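Local coordinates for protein Ufm1-specific protease (Caenorhabditis elegans, PDB 5EJJ) that acts as a thiol protease that cleaves the peptide bond at the C-terminal glycine of the ubiquitin-like modifier Ufm1, releasing it from target proteins, at residues 3-8 against 118-123. Residues are numbered along the deposited sequence; the frame is centred on the assembly and turned at random.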
loop_
_atom_site.group_PDB
_atom_site.type_symbol
_atom_site.label_atom_id
_atom_site.label_comp_id
_atom_site.label_asym_id
_atom_site.label_seq_id
_atom_site.Cartn_x
_atom_site.Cartn_y
_atom_site.Cartn_z
ATOM N N LEU A 3 -11.412 -13.105 -25.228
ATOM C CA LEU A 3 -11.932 -12.696 -23.930
ATOM C C LEU A 3 -10.952 -11.849 -23.142
ATOM O O LEU A 3 -9.851 -12.288 -22.826
ATOM C CB LEU A 3 -12.279 -13.905 -23.073
ATOM C CG LEU A 3 -13.351 -14.841 -23.590
ATOM C CD1 LEU A 3 -13.690 -15.829 -22.478
ATOM C CD2 LEU A 3 -14.554 -14.008 -24.062
ATOM N N TRP A 4 -11.381 -10.645 -22.805
ATOM C CA TRP A 4 -10.659 -9.813 -21.879
ATOM C C TRP A 4 -11.392 -9.822 -20.573
ATOM O O TRP A 4 -12.603 -9.989 -20.538
ATOM C CB TRP A 4 -10.559 -8.397 -22.411
ATOM C CG TRP A 4 -9.504 -8.294 -23.424
ATOM C CD1 TRP A 4 -9.584 -8.671 -24.725
ATOM C CD2 TRP A 4 -8.177 -7.817 -23.222
ATOM N NE1 TRP A 4 -8.396 -8.440 -25.361
ATOM C CE2 TRP A 4 -7.509 -7.914 -24.460
ATOM C CE3 TRP A 4 -7.490 -7.295 -22.118
ATOM C CZ2 TRP A 4 -6.182 -7.517 -24.632
ATOM C CZ3 TRP A 4 -6.175 -6.897 -22.289
ATOM C CH2 TRP A 4 -5.536 -7.011 -23.542
ATOM N N PHE A 5 -10.644 -9.654 -19.495
ATOM C CA PHE A 5 -11.211 -9.618 -18.172
ATOM C C PHE A 5 -10.871 -8.301 -17.530
ATOM O O PHE A 5 -9.795 -7.750 -17.750
ATOM C CB PHE A 5 -10.672 -10.780 -17.359
ATOM C CG PHE A 5 -11.032 -12.111 -17.939
ATOM C CD1 PHE A 5 -10.319 -12.631 -19.020
ATOM C CD2 PHE A 5 -12.109 -12.839 -17.426
ATOM C CE1 PHE A 5 -10.667 -13.858 -19.579
ATOM C CE2 PHE A 5 -12.456 -14.062 -17.968
ATOM C CZ PHE A 5 -11.734 -14.575 -19.051
ATOM N N ILE A 6 -11.806 -7.786 -16.747
ATOM C CA ILE A 6 -11.621 -6.507 -16.099
ATOM C C ILE A 6 -12.338 -6.485 -14.749
ATOM O O ILE A 6 -13.320 -7.213 -14.528
ATOM C CB ILE A 6 -12.131 -5.395 -17.012
ATOM C CG1 ILE A 6 -11.741 -4.024 -16.483
ATOM C CG2 ILE A 6 -13.618 -5.533 -17.233
ATOM C CD1 ILE A 6 -12.157 -2.894 -17.412
ATOM N N ASP A 7 -11.821 -5.685 -13.822
ATOM C CA ASP A 7 -12.545 -5.437 -12.592
ATOM C C ASP A 7 -13.271 -4.109 -12.738
ATOM O O ASP A 7 -12.701 -3.045 -12.442
ATOM C CB ASP A 7 -11.591 -5.426 -11.413
ATOM C CG ASP A 7 -12.300 -5.337 -10.067
ATOM O OD1 ASP A 7 -13.383 -4.717 -9.980
ATOM O OD2 ASP A 7 -11.744 -5.879 -9.079
ATOM N N ALA A 8 -14.524 -4.176 -13.204
ATOM C CA ALA A 8 -15.333 -2.979 -13.419
ATOM C C ALA A 8 -15.570 -2.119 -12.165
ATOM O O ALA A 8 -15.562 -0.901 -12.264
ATOM C CB ALA A 8 -16.617 -3.336 -14.066
ATOM N N ASN A 118 -15.243 -9.250 -19.819
ATOM C CA ASN A 118 -15.934 -9.951 -18.738
ATOM C C ASN A 118 -15.594 -9.352 -17.402
ATOM O O ASN A 118 -14.430 -9.233 -17.091
ATOM C CB ASN A 118 -15.492 -11.399 -18.676
ATOM C CG ASN A 118 -16.142 -12.255 -19.723
ATOM O OD1 ASN A 118 -16.077 -11.954 -20.920
ATOM N ND2 ASN A 118 -16.772 -13.348 -19.284
ATOM N N ASN A 119 -16.595 -9.004 -16.596
ATOM C CA ASN A 119 -16.336 -8.526 -15.234
ATOM C C ASN A 119 -15.760 -9.577 -14.280
ATOM O O ASN A 119 -16.183 -10.722 -14.276
ATOM C CB ASN A 119 -17.584 -7.935 -14.600
ATOM C CG ASN A 119 -17.315 -7.441 -13.202
ATOM O OD1 ASN A 119 -16.744 -6.374 -13.013
ATOM N ND2 ASN A 119 -17.677 -8.235 -12.215
ATOM N N GLU A 120 -14.810 -9.183 -13.452
ATOM C CA GLU A 120 -14.146 -10.149 -12.611
ATOM C C GLU A 120 -13.488 -9.425 -11.469
ATOM O O GLU A 120 -13.034 -8.299 -11.630
ATOM C CB GLU A 120 -13.111 -10.900 -13.428
ATOM C CG GLU A 120 -11.844 -11.295 -12.689
ATOM C CD GLU A 120 -11.036 -12.330 -13.465
ATOM O OE1 GLU A 120 -11.663 -13.360 -13.852
ATOM O OE2 GLU A 120 -9.805 -12.105 -13.695
ATOM N N HIS A 121 -13.466 -10.048 -10.297
ATOM C CA HIS A 121 -12.905 -9.385 -9.145
ATOM C C HIS A 121 -11.454 -9.844 -9.099
ATOM O O HIS A 121 -11.140 -10.879 -8.528
ATOM C CB HIS A 121 -13.704 -9.718 -7.875
ATOM C CG HIS A 121 -13.135 -9.124 -6.620
ATOM N ND1 HIS A 121 -12.732 -7.808 -6.532
ATOM C CD2 HIS A 121 -12.897 -9.675 -5.402
ATOM C CE1 HIS A 121 -12.265 -7.571 -5.314
ATOM N NE2 HIS A 121 -12.354 -8.687 -4.610
ATOM N N VAL A 122 -10.586 -9.074 -9.754
ATOM C CA VAL A 122 -9.179 -9.412 -9.925
ATOM C C VAL A 122 -8.456 -9.343 -8.599
ATOM O O VAL A 122 -8.621 -8.357 -7.867
ATOM C CB VAL A 122 -8.496 -8.404 -10.852
ATOM C CG1 VAL A 122 -7.047 -8.824 -11.112
ATOM C CG2 VAL A 122 -9.292 -8.237 -12.144
ATOM N N LEU A 123 -7.654 -10.377 -8.315
ATOM C CA LEU A 123 -6.994 -10.568 -7.018
ATOM C C LEU A 123 -5.482 -10.364 -7.070
ATOM O O LEU A 123 -4.868 -10.513 -8.129
ATOM C CB LEU A 123 -7.255 -11.984 -6.507
ATOM C CG LEU A 123 -8.704 -12.461 -6.340
ATOM C CD1 LEU A 123 -8.748 -13.937 -5.999
ATOM C CD2 LEU A 123 -9.432 -11.656 -5.294
HETATM O O HOH W 1 -15.944 -5.522 -10.821
#
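Strands 4-6 and 117-119 run parallel, and Asn118 makes two of the backbone bonds between them: its N donates to Trp4 O (2.8 Å), while its backbone O accepts from Ile6 N (3.0 Å), each donor lying in the carbonyl plane. Glu120 N adds a weak bond to Ile6 O. On the face of Ile6 and Asn119 the packing is tight: Ile6, buried and with a branched chain that suits a strand, presses on Phe110 of helix 107-113 and Val46 of strand 45-53, elements of the N-terminal MPN region. On the other face, looser and partly open to solvent, the flat Phe5 ring lies alongside Asn118, CD2 being 3.9 Å from CB, and Glu120 OE1 approaches obliquely. Past the pair, Asp7 is the N-cap of helix 8-19, a short side chain whose OD1 bends back to Ala10 N. With CG anti to the backbone N (chi1 -173°), its OD2 takes weak bonds from His121 ND1 (3.3 Å), near the imidazole plane, and from Val122 N (3.5 Å). An alanine in place of this aspartate would remove both carboxylate oxygens and would probably loosen the helix start and the weak tie to 121-122. Asn119 suits its place because its side-chain carbonyl accepts from Ala8 N (OD1 to N 3.1 Å).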